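Local coordinates for protein transcription initiation factor TFIID subunit 5 (Encephalitozoon cuniculi, PDB 2J4B) that is a subunit of the general transcription factor TFIID and probably mediates regulation of RNA polymerase transcription, represented here by its N-terminal domain, at residues Tyr35-Gln47 against Glu71-Ile84. Numbering follows the deposited sequence.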
ATOM      1  N   TYR A  35       3.702  -1.606   1.555  1.00 56.90           N
ATOM      2  CA  TYR A  35       3.848  -0.494   2.503  1.00 57.37           C
ATOM      3  C   TYR A  35       3.056   0.749   2.111  1.00 57.44           C
ATOM      4  O   TYR A  35       2.255   1.242   2.918  1.00 56.99           O
ATOM      5  CB  TYR A  35       5.313  -0.095   2.724  1.00 57.69           C
ATOM      6  CG  TYR A  35       5.448   1.146   3.604  1.00 57.62           C
ATOM      7  CD1 TYR A  35       4.995   1.141   4.915  1.00 57.88           C
ATOM      8  CD2 TYR A  35       5.999   2.311   3.119  1.00 57.71           C
ATOM      9  CE1 TYR A  35       5.116   2.240   5.709  1.00 57.87           C
ATOM     10  CE2 TYR A  35       6.130   3.427   3.912  1.00 57.43           C
ATOM     11  CZ  TYR A  35       5.693   3.391   5.212  1.00 57.94           C
ATOM     12  OH  TYR A  35       5.806   4.514   6.022  1.00 57.59           O
ATOM     13  N   PRO A  36       3.305   1.285   0.897  1.00 57.40           N
ATOM     14  CA  PRO A  36       2.497   2.411   0.412  1.00 57.81           C
ATOM     15  C   PRO A  36       1.017   2.067   0.278  1.00 57.52           C
ATOM     16  O   PRO A  36       0.179   2.886   0.599  1.00 58.35           O
ATOM     17  CB  PRO A  36       3.117   2.740  -0.951  1.00 57.38           C
ATOM     18  CG  PRO A  36       3.885   1.527  -1.333  1.00 57.00           C
ATOM     19  CD  PRO A  36       4.343   0.907  -0.074  1.00 57.14           C
ATOM     20  N   LEU A  37       0.694   0.865  -0.167  1.00 58.14           N
ATOM     21  CA  LEU A  37      -0.698   0.454  -0.226  1.00 59.13           C
ATOM     22  C   LEU A  37      -1.348   0.477   1.168  1.00 59.43           C
ATOM     23  O   LEU A  37      -2.476   0.947   1.335  1.00 59.79           O
ATOM     24  CB  LEU A  37      -0.797  -0.951  -0.801  1.00 59.79           C
ATOM     25  CG  LEU A  37      -2.205  -1.551  -0.866  1.00 60.50           C
ATOM     26  CD1 LEU A  37      -3.267  -0.559  -1.423  1.00 59.89           C
ATOM     27  CD2 LEU A  37      -2.143  -2.860  -1.700  1.00 61.41           C
ATOM     28  N   PHE A  38      -0.616  -0.050   2.149  1.00 58.59           N
ATOM     29  CA  PHE A  38      -1.024  -0.079   3.552  1.00 58.17           C
ATOM     30  C   PHE A  38      -1.360   1.298   4.128  1.00 57.08           C
ATOM     31  O   PHE A  38      -2.421   1.502   4.700  1.00 55.08           O
ATOM     32  CB  PHE A  38       0.101  -0.709   4.371  1.00 57.86           C
ATOM     33  CG  PHE A  38      -0.055  -0.572   5.851  1.00 57.70           C
ATOM     34  CD1 PHE A  38      -0.914  -1.399   6.552  1.00 57.97           C
ATOM     35  CD2 PHE A  38       0.712   0.342   6.558  1.00 58.16           C
ATOM     36  CE1 PHE A  38      -1.023  -1.301   7.941  1.00 57.81           C
ATOM     37  CE2 PHE A  38       0.624   0.443   7.949  1.00 57.99           C
ATOM     38  CZ  PHE A  38      -0.245  -0.378   8.634  1.00 57.96           C
ATOM     39  N   ILE A  39      -0.439   2.233   3.982  1.00 57.72           N
ATOM     40  CA  ILE A  39      -0.655   3.592   4.463  1.00 57.68           C
ATOM     41  C   ILE A  39      -1.859   4.158   3.747  1.00 57.63           C
ATOM     42  O   ILE A  39      -2.734   4.765   4.358  1.00 57.19           O
ATOM     43  CB  ILE A  39       0.582   4.487   4.201  1.00 57.58           C
ATOM     44  CG1 ILE A  39       1.758   4.028   5.076  1.00 58.01           C
ATOM     45  CG2 ILE A  39       0.264   5.960   4.470  1.00 57.35           C
ATOM     46  CD1 ILE A  39       1.453   4.003   6.566  1.00 57.61           C
ATOM     47  N   HIS A  40      -1.917   3.932   2.439  1.00 57.56           N
ATOM     48  CA  HIS A  40      -2.985   4.504   1.638  1.00 57.23           C
ATOM     49  C   HIS A  40      -4.360   4.009   2.069  1.00 56.67           C
ATOM     50  O   HIS A  40      -5.325   4.767   2.037  1.00 56.63           O
ATOM     51  CB  HIS A  40      -2.753   4.263   0.145  1.00 56.74           C
ATOM     52  CG  HIS A  40      -1.959   5.339  -0.513  1.00 56.71           C
ATOM     53  ND1 HIS A  40      -2.382   6.648  -0.559  1.00 56.82           N
ATOM     54  CD2 HIS A  40      -0.762   5.306  -1.143  1.00 57.19           C
ATOM     55  CE1 HIS A  40      -1.484   7.376  -1.198  1.00 57.42           C
ATOM     56  NE2 HIS A  40      -0.489   6.584  -1.561  1.00 57.57           N
ATOM     57  N   ILE A  41      -4.460   2.739   2.428  1.00 56.20           N
ATOM     58  CA  ILE A  41      -5.713   2.205   2.990  1.00 57.33           C
ATOM     59  C   ILE A  41      -6.069   2.854   4.339  1.00 57.10           C
ATOM     60  O   ILE A  41      -7.216   3.240   4.581  1.00 56.83           O
ATOM     61  CB  ILE A  41      -5.634   0.664   3.137  1.00 57.80           C
ATOM     62  CG1 ILE A  41      -5.579   0.026   1.731  1.00 57.25           C
ATOM     63  CG2 ILE A  41      -6.807   0.136   3.944  1.00 56.62           C
ATOM     64  CD1 ILE A  41      -5.198  -1.440   1.739  1.00 57.38           C
ATOM     65  N   TYR A  42      -5.069   2.988   5.200  1.00 57.24           N
ATOM     66  CA  TYR A  42      -5.209   3.678   6.468  1.00 57.45           C
ATOM     67  C   TYR A  42      -5.709   5.113   6.300  1.00 58.22           C
ATOM     68  O   TYR A  42      -6.648   5.534   6.965  1.00 57.89           O
ATOM     69  CB  TYR A  42      -3.858   3.693   7.149  1.00 57.93           C
ATOM     70  CG  TYR A  42      -3.819   4.278   8.541  1.00 58.18           C
ATOM     71  CD1 TYR A  42      -4.486   3.656   9.601  1.00 57.83           C
ATOM     72  CD2 TYR A  42      -3.068   5.420   8.813  1.00 58.07           C
ATOM     73  CE1 TYR A  42      -4.431   4.168  10.885  1.00 57.95           C
ATOM     74  CE2 TYR A  42      -3.010   5.942  10.108  1.00 58.46           C
ATOM     75  CZ  TYR A  42      -3.696   5.301  11.135  1.00 58.20           C
ATOM     76  OH  TYR A  42      -3.649   5.799  12.414  1.00 58.59           O
ATOM     77  N   PHE A  43      -5.064   5.874   5.423  1.00 58.80           N
ATOM     78  CA  PHE A  43      -5.488   7.242   5.160  1.00 58.74           C
ATOM     79  C   PHE A  43      -6.890   7.299   4.540  1.00 59.20           C
ATOM     80  O   PHE A  43      -7.649   8.251   4.785  1.00 58.64           O
ATOM     81  CB  PHE A  43      -4.481   7.929   4.245  1.00 59.47           C
ATOM     82  CG  PHE A  43      -3.229   8.398   4.946  1.00 59.68           C
ATOM     83  CD1 PHE A  43      -2.978   8.077   6.266  1.00 59.39           C
ATOM     84  CD2 PHE A  43      -2.285   9.146   4.257  1.00 60.12           C
ATOM     85  CE1 PHE A  43      -1.834   8.504   6.885  1.00 59.57           C
ATOM     86  CE2 PHE A  43      -1.124   9.580   4.881  1.00 59.55           C
ATOM     87  CZ  PHE A  43      -0.897   9.247   6.185  1.00 59.87           C
ATOM     88  N   ASP A  44      -7.242   6.286   3.747  1.00 58.88           N
ATOM     89  CA  ASP A  44      -8.551   6.260   3.092  1.00 58.51           C
ATOM     90  C   ASP A  44      -9.706   5.931   4.065  1.00 58.06           C
ATOM     91  O   ASP A  44     -10.806   6.484   3.940  1.00 57.17           O
ATOM     92  CB  ASP A  44      -8.534   5.312   1.909  1.00 60.06           C
ATOM     93  CG  ASP A  44      -8.091   5.992   0.634  1.00 62.33           C
ATOM     94  OD1 ASP A  44      -8.341   7.209   0.520  1.00 64.92           O
ATOM     95  OD2 ASP A  44      -7.496   5.334  -0.267  1.00 63.67           O
ATOM     96  N   LEU A  45      -9.449   5.061   5.039  1.00 56.99           N
ATOM     97  CA  LEU A  45     -10.416   4.779   6.096  1.00 56.41           C
ATOM     98  C   LEU A  45     -10.649   5.996   6.996  1.00 55.99           C
ATOM     99  O   LEU A  45     -11.777   6.233   7.483  1.00 54.58           O
ATOM    100  CB  LEU A  45      -9.966   3.578   6.937  1.00 55.90           C
ATOM    101  CG  LEU A  45      -9.995   2.216   6.221  1.00 56.31           C
ATOM    102  CD1 LEU A  45      -9.223   1.163   7.066  1.00 56.60           C
ATOM    103  CD2 LEU A  45     -11.421   1.739   5.876  1.00 54.55           C
ATOM    104  N   ILE A  46      -9.583   6.758   7.219  1.00 56.20           N
ATOM    105  CA  ILE A  46      -9.652   8.002   7.988  1.00 56.82           C
ATOM    106  C   ILE A  46     -10.490   9.067   7.266  1.00 57.52           C
ATOM    107  O   ILE A  46     -11.334   9.737   7.869  1.00 56.70           O
ATOM    108  CB  ILE A  46      -8.248   8.559   8.256  1.00 56.53           C
ATOM    109  CG1 ILE A  46      -7.537   7.725   9.331  1.00 56.70           C
ATOM    110  CG2 ILE A  46      -8.307  10.005   8.696  1.00 55.83           C
ATOM    111  CD1 ILE A  46      -6.058   8.074   9.469  1.00 56.86           C
ATOM    112  N   GLN A  47     -10.261   9.208   5.970  1.00 59.08           N
ATOM    113  CA  GLN A  47     -10.982  10.179   5.175  1.00 59.79           C
ATOM    114  C   GLN A  47     -12.468   9.858   5.125  1.00 58.59           C
ATOM    115  O   GLN A  47     -13.296  10.766   5.134  1.00 56.64           O
ATOM    116  CB  GLN A  47     -10.419  10.225   3.759  1.00 61.89           C
ATOM    117  CG  GLN A  47     -10.828  11.464   2.989  1.00 62.99           C
ATOM    118  CD  GLN A  47     -10.216  11.497   1.618  1.00 64.70           C
ATOM    119  OE1 GLN A  47      -9.368  12.353   1.332  1.00 67.30           O
ATOM    120  NE2 GLN A  47     -10.621  10.558   0.755  1.00 65.29           N
ATOM    121  N   GLU A  71       8.852   5.099  10.565  1.00 75.61           N
ATOM    122  CA  GLU A  71       7.810   5.856   9.867  1.00 75.03           C
ATOM    123  C   GLU A  71       6.420   5.403  10.304  1.00 74.19           C
ATOM    124  O   GLU A  71       5.502   6.220  10.440  1.00 73.08           O
ATOM    125  CB  GLU A  71       7.953   5.701   8.349  1.00 75.30           C
ATOM    126  CG  GLU A  71       9.193   6.363   7.766  1.00 75.71           C
ATOM    127  CD  GLU A  71      10.496   5.702   8.209  1.00 75.78           C
ATOM    128  OE1 GLU A  71      10.745   4.545   7.811  1.00 76.15           O
ATOM    129  OE2 GLU A  71      11.273   6.346   8.946  1.00 75.12           O
ATOM    130  N   ILE A  72       6.273   4.099  10.523  1.00 73.62           N
ATOM    131  CA  ILE A  72       5.038   3.552  11.086  1.00 73.83           C
ATOM    132  C   ILE A  72       4.642   4.285  12.373  1.00 73.98           C
ATOM    133  O   ILE A  72       3.494   4.684  12.536  1.00 74.76           O
ATOM    134  CB  ILE A  72       5.163   2.042  11.390  1.00 73.31           C
ATOM    135  CG1 ILE A  72       5.434   1.246  10.107  1.00 73.02           C
ATOM    136  CG2 ILE A  72       3.904   1.526  12.075  1.00 72.92           C
ATOM    137  CD1 ILE A  72       4.342   1.340   9.081  1.00 72.64           C
ATOM    138  N   LYS A  73       5.591   4.478  13.283  1.00 74.12           N
ATOM    139  CA  LYS A  73       5.293   5.137  14.552  1.00 73.98           C
ATOM    140  C   LYS A  73       4.998   6.626  14.394  1.00 73.59           C
ATOM    141  O   LYS A  73       4.366   7.221  15.260  1.00 73.70           O
ATOM    142  CB  LYS A  73       6.429   4.931  15.559  1.00 74.61           C
ATOM    143  CG  LYS A  73       6.063   5.376  16.977  1.00 74.71           C
ATOM    144  CD  LYS A  73       7.229   5.233  17.941  1.00 75.07           C
ATOM    145  CE  LYS A  73       6.848   5.750  19.312  1.00 75.37           C
ATOM    146  NZ  LYS A  73       6.286   7.139  19.240  1.00 75.53           N
ATOM    147  N   GLN A  74       5.444   7.238  13.303  1.00 73.28           N
ATOM    148  CA  GLN A  74       4.995   8.596  12.985  1.00 72.86           C
ATOM    149  C   GLN A  74       3.502   8.598  12.631  1.00 72.30           C
ATOM    150  O   GLN A  74       2.755   9.476  13.067  1.00 73.03           O
ATOM    151  CB  GLN A  74       5.809   9.201  11.840  1.00 73.34           C
ATOM    152  CG  GLN A  74       7.021  10.030  12.275  1.00 73.30           C
ATOM    153  CD  GLN A  74       7.673  10.749  11.100  1.00 73.29           C
ATOM    154  OE1 GLN A  74       8.368  10.136  10.296  1.00 72.92           O
ATOM    155  NE2 GLN A  74       7.428  12.050  10.986  1.00 73.65           N
ATOM    156  N   PHE A  75       3.062   7.605  11.864  1.00 71.01           N
ATOM    157  CA  PHE A  75       1.659   7.520  11.445  1.00 70.38           C
ATOM    158  C   PHE A  75       0.726   7.023  12.551  1.00 69.54           C
ATOM    159  O   PHE A  75      -0.450   7.340  12.556  1.00 69.69           O
ATOM    160  CB  PHE A  75       1.509   6.598  10.245  1.00 69.72           C
ATOM    161  CG  PHE A  75       2.185   7.093   9.009  1.00 69.88           C
ATOM    162  CD1 PHE A  75       1.768   8.252   8.390  1.00 70.22           C
ATOM    163  CD2 PHE A  75       3.210   6.378   8.432  1.00 69.26           C
ATOM    164  CE1 PHE A  75       2.382   8.683   7.228  1.00 70.01           C
ATOM    165  CE2 PHE A  75       3.813   6.817   7.294  1.00 69.10           C
ATOM    166  CZ  PHE A  75       3.401   7.965   6.692  1.00 69.25           C
ATOM    167  N   GLU A  76       1.251   6.225  13.468  1.00 69.31           N
ATOM    168  CA  GLU A  76       0.472   5.736  14.609  1.00 69.55           C
ATOM    169  C   GLU A  76      -0.388   6.824  15.275  1.00 69.06           C
ATOM    170  O   GLU A  76      -1.515   6.552  15.681  1.00 69.00           O
ATOM    171  CB  GLU A  76       1.420   5.111  15.637  1.00 69.56           C
ATOM    172  CG  GLU A  76       0.853   4.974  17.037  1.00 69.70           C
ATOM    173  CD  GLU A  76       1.938   4.764  18.072  1.00 69.87           C
ATOM    174  OE1 GLU A  76       2.676   3.755  17.962  1.00 70.02           O
ATOM    175  OE2 GLU A  76       2.048   5.604  18.993  1.00 69.59           O
ATOM    176  N   SER A  77       0.141   8.045  15.378  1.00 68.80           N
ATOM    177  CA  SER A  77      -0.547   9.147  16.058  1.00 68.75           C
ATOM    178  C   SER A  77      -1.493   9.921  15.150  1.00 68.11           C
ATOM    179  O   SER A  77      -2.109  10.882  15.590  1.00 68.07           O
ATOM    180  CB  SER A  77       0.472  10.135  16.666  1.00 69.20           C
ATOM    181  OG  SER A  77       0.894  11.127  15.722  1.00 69.01           O
ATOM    182  N   ILE A  78      -1.600   9.512  13.889  1.00 68.48           N
ATOM    183  CA  ILE A  78      -2.475  10.172  12.922  1.00 68.55           C
ATOM    184  C   ILE A  78      -3.810   9.438  12.782  1.00 68.52           C
ATOM    185  O   ILE A  78      -3.878   8.438  12.070  1.00 68.52           O
ATOM    186  CB  ILE A  78      -1.802  10.203  11.544  1.00 69.41           C
ATOM    187  CG1 ILE A  78      -0.513  11.016  11.609  1.00 69.55           C
ATOM    188  CG2 ILE A  78      -2.734  10.791  10.475  1.00 69.39           C
ATOM    189  CD1 ILE A  78       0.267  10.961  10.330  1.00 69.74           C
ATOM    190  N   TYR A  79      -4.856   9.938  13.452  1.00 67.88           N
ATOM    191  CA  TYR A  79      -6.179   9.289  13.469  1.00 67.70           C
ATOM    192  C   TYR A  79      -7.235  10.004  12.628  1.00 66.46           C
ATOM    193  O   TYR A  79      -8.137   9.365  12.101  1.00 66.39           O
ATOM    194  CB  TYR A  79      -6.736   9.191  14.904  1.00 69.63           C
ATOM    195  CG  TYR A  79      -5.747   8.686  15.915  1.00 70.57           C
ATOM    196  CD1 TYR A  79      -5.287   7.374  15.867  1.00 71.00           C
ATOM    197  CD2 TYR A  79      -5.264   9.517  16.918  1.00 71.13           C
ATOM    198  CE1 TYR A  79      -4.377   6.905  16.787  1.00 70.77           C
ATOM    199  CE2 TYR A  79      -4.345   9.048  17.845  1.00 71.13           C
ATOM    200  CZ  TYR A  79      -3.905   7.743  17.765  1.00 70.83           C
ATOM    201  OH  TYR A  79      -2.997   7.271  18.677  1.00 71.39           O
ATOM    202  N   THR A  80      -7.152  11.325  12.535  1.00 64.86           N
ATOM    203  CA  THR A  80      -8.201  12.094  11.883  1.00 63.48           C
ATOM    204  C   THR A  80      -7.705  12.781  10.631  1.00 61.97           C
ATOM    205  O   THR A  80      -6.505  12.797  10.351  1.00 61.69           O
ATOM    206  CB  THR A  80      -8.779  13.147  12.829  1.00 63.69           C
ATOM    207  OG1 THR A  80      -7.785  14.148  13.092  1.00 64.08           O
ATOM    208  CG2 THR A  80      -9.231  12.492  14.134  1.00 63.48           C
ATOM    209  N   VAL A  81      -8.646  13.336   9.877  1.00 60.68           N
ATOM    210  CA  VAL A  81      -8.344  14.089   8.673  1.00 60.32           C
ATOM    211  C   VAL A  81      -7.515  15.323   8.985  1.00 59.38           C
ATOM    212  O   VAL A  81      -6.620  15.670   8.218  1.00 60.03           O
ATOM    213  CB  VAL A  81      -9.647  14.520   7.933  1.00 60.82           C
ATOM    214  CG1 VAL A  81      -9.392  15.714   6.999  1.00 60.29           C
ATOM    215  CG2 VAL A  81     -10.205  13.351   7.161  1.00 61.47           C
ATOM    216  N   GLN A  82      -7.819  15.990  10.094  1.00 58.09           N
ATOM    217  CA  GLN A  82      -7.033  17.136  10.529  1.00 58.18           C
ATOM    218  C   GLN A  82      -5.570  16.746  10.777  1.00 57.89           C
ATOM    219  O   GLN A  82      -4.671  17.517  10.487  1.00 57.64           O
ATOM    220  CB  GLN A  82      -7.647  17.749  11.794  1.00 57.82           C
ATOM    221  CG  GLN A  82      -6.774  18.774  12.532  1.00 57.17           C
ATOM    222  CD  GLN A  82      -6.434  19.993  11.696  1.00 56.29           C
ATOM    223  OE1 GLN A  82      -7.046  20.238  10.649  1.00 56.03           O
ATOM    224  NE2 GLN A  82      -5.443  20.756  12.142  1.00 53.95           N
ATOM    225  N   HIS A  83      -5.339  15.552  11.319  1.00 58.35           N
ATOM    226  CA  HIS A  83      -3.983  15.099  11.640  1.00 58.60           C
ATOM    227  C   HIS A  83      -3.168  14.880  10.375  1.00 59.03           C
ATOM    228  O   HIS A  83      -1.953  15.018  10.386  1.00 59.09           O
ATOM    229  CB  HIS A  83      -4.002  13.796  12.439  1.00 58.24           C
ATOM    230  CG  HIS A  83      -4.521  13.940  13.830  1.00 58.72           C
ATOM    231  ND1 HIS A  83      -4.967  12.865  14.566  1.00 59.40           N
ATOM    232  CD2 HIS A  83      -4.665  15.028  14.626  1.00 58.70           C
ATOM    233  CE1 HIS A  83      -5.364  13.281  15.756  1.00 59.20           C
ATOM    234  NE2 HIS A  83      -5.188  14.589  15.820  1.00 58.85           N
ATOM    235  N   ILE A  84      -3.838  14.516   9.288  1.00 59.40           N
ATOM    236  CA  ILE A  84      -3.156  14.344   8.006  1.00 59.67           C
ATOM    237  C   ILE A  84      -2.755  15.704   7.457  1.00 60.16           C
ATOM    238  O   ILE A  84      -1.665  15.858   6.911  1.00 60.81           O
ATOM    239  CB  ILE A  84      -4.035  13.602   6.971  1.00 59.32           C
ATOM    240  CG1 ILE A  84      -4.309  12.169   7.429  1.00 58.83           C
ATOM    241  CG2 ILE A  84      -3.363  13.602   5.605  1.00 59.32           C
ATOM    242  CD1 ILE A  84      -5.453  11.488   6.671  1.00 58.92           C
TER
HETATM  243  O   HOH W   1      -3.088   4.183  14.676  1.00 55.56           O
HETATM  244  O   HOH W   2     -11.256  11.551  10.096  1.00 49.92           O
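The phenol oxygen of Tyr-42 can donate a weak hydrogen bond to the carbonyl of Ile-78, OH to O 2.7 Å, and also bonds a water that donates to Glu-76 O. A chi1 of -175°, which sets CG opposite the backbone N, carries the Tyr-42 ring from helix 35-47 to the bend that follows helix 69-75. Tyrosine suits the place: its ring packs on Ile-46 CD1 over one face and meets the Phe-58 ring, while its hydroxyl serves the main chain of the type I turn from Phe-75 to Ile-78.

At the start of the turn, the Phe-75 ring packs against three residues of helix 35-47. Tyr-35 OH sits at its ring edge, 3.3 Å from Phe-75 CE2; Ile-39 CD1 comes 3.5 Å from Phe-75 CD2; and the Phe-43 ring meets it obliquely, planes at 73°. Flat Phe-43 is also sandwiched, with Ile-39 CG2 over the centre of one face and Ile-84 CD1 toward the rim of the other.

In this mainly helical TAF5 NTD2 domain, residues 71-75 run nearly parallel to residues 35-47, a separation bridged by large side chains. The chain then closes in: branched Ile-46 presses CG1 to 3.3 Å from Tyr-79 O and CG2 against the backbone carbonyl carbon of Thr-80. Thr-80 N-caps the next helix, its hydroxyl accepting weakly from His-83 N, while His-83 ND1 accepts from Tyr-79 N in the imidazole plane. A second water joins Ile-46 O to Val-81 N.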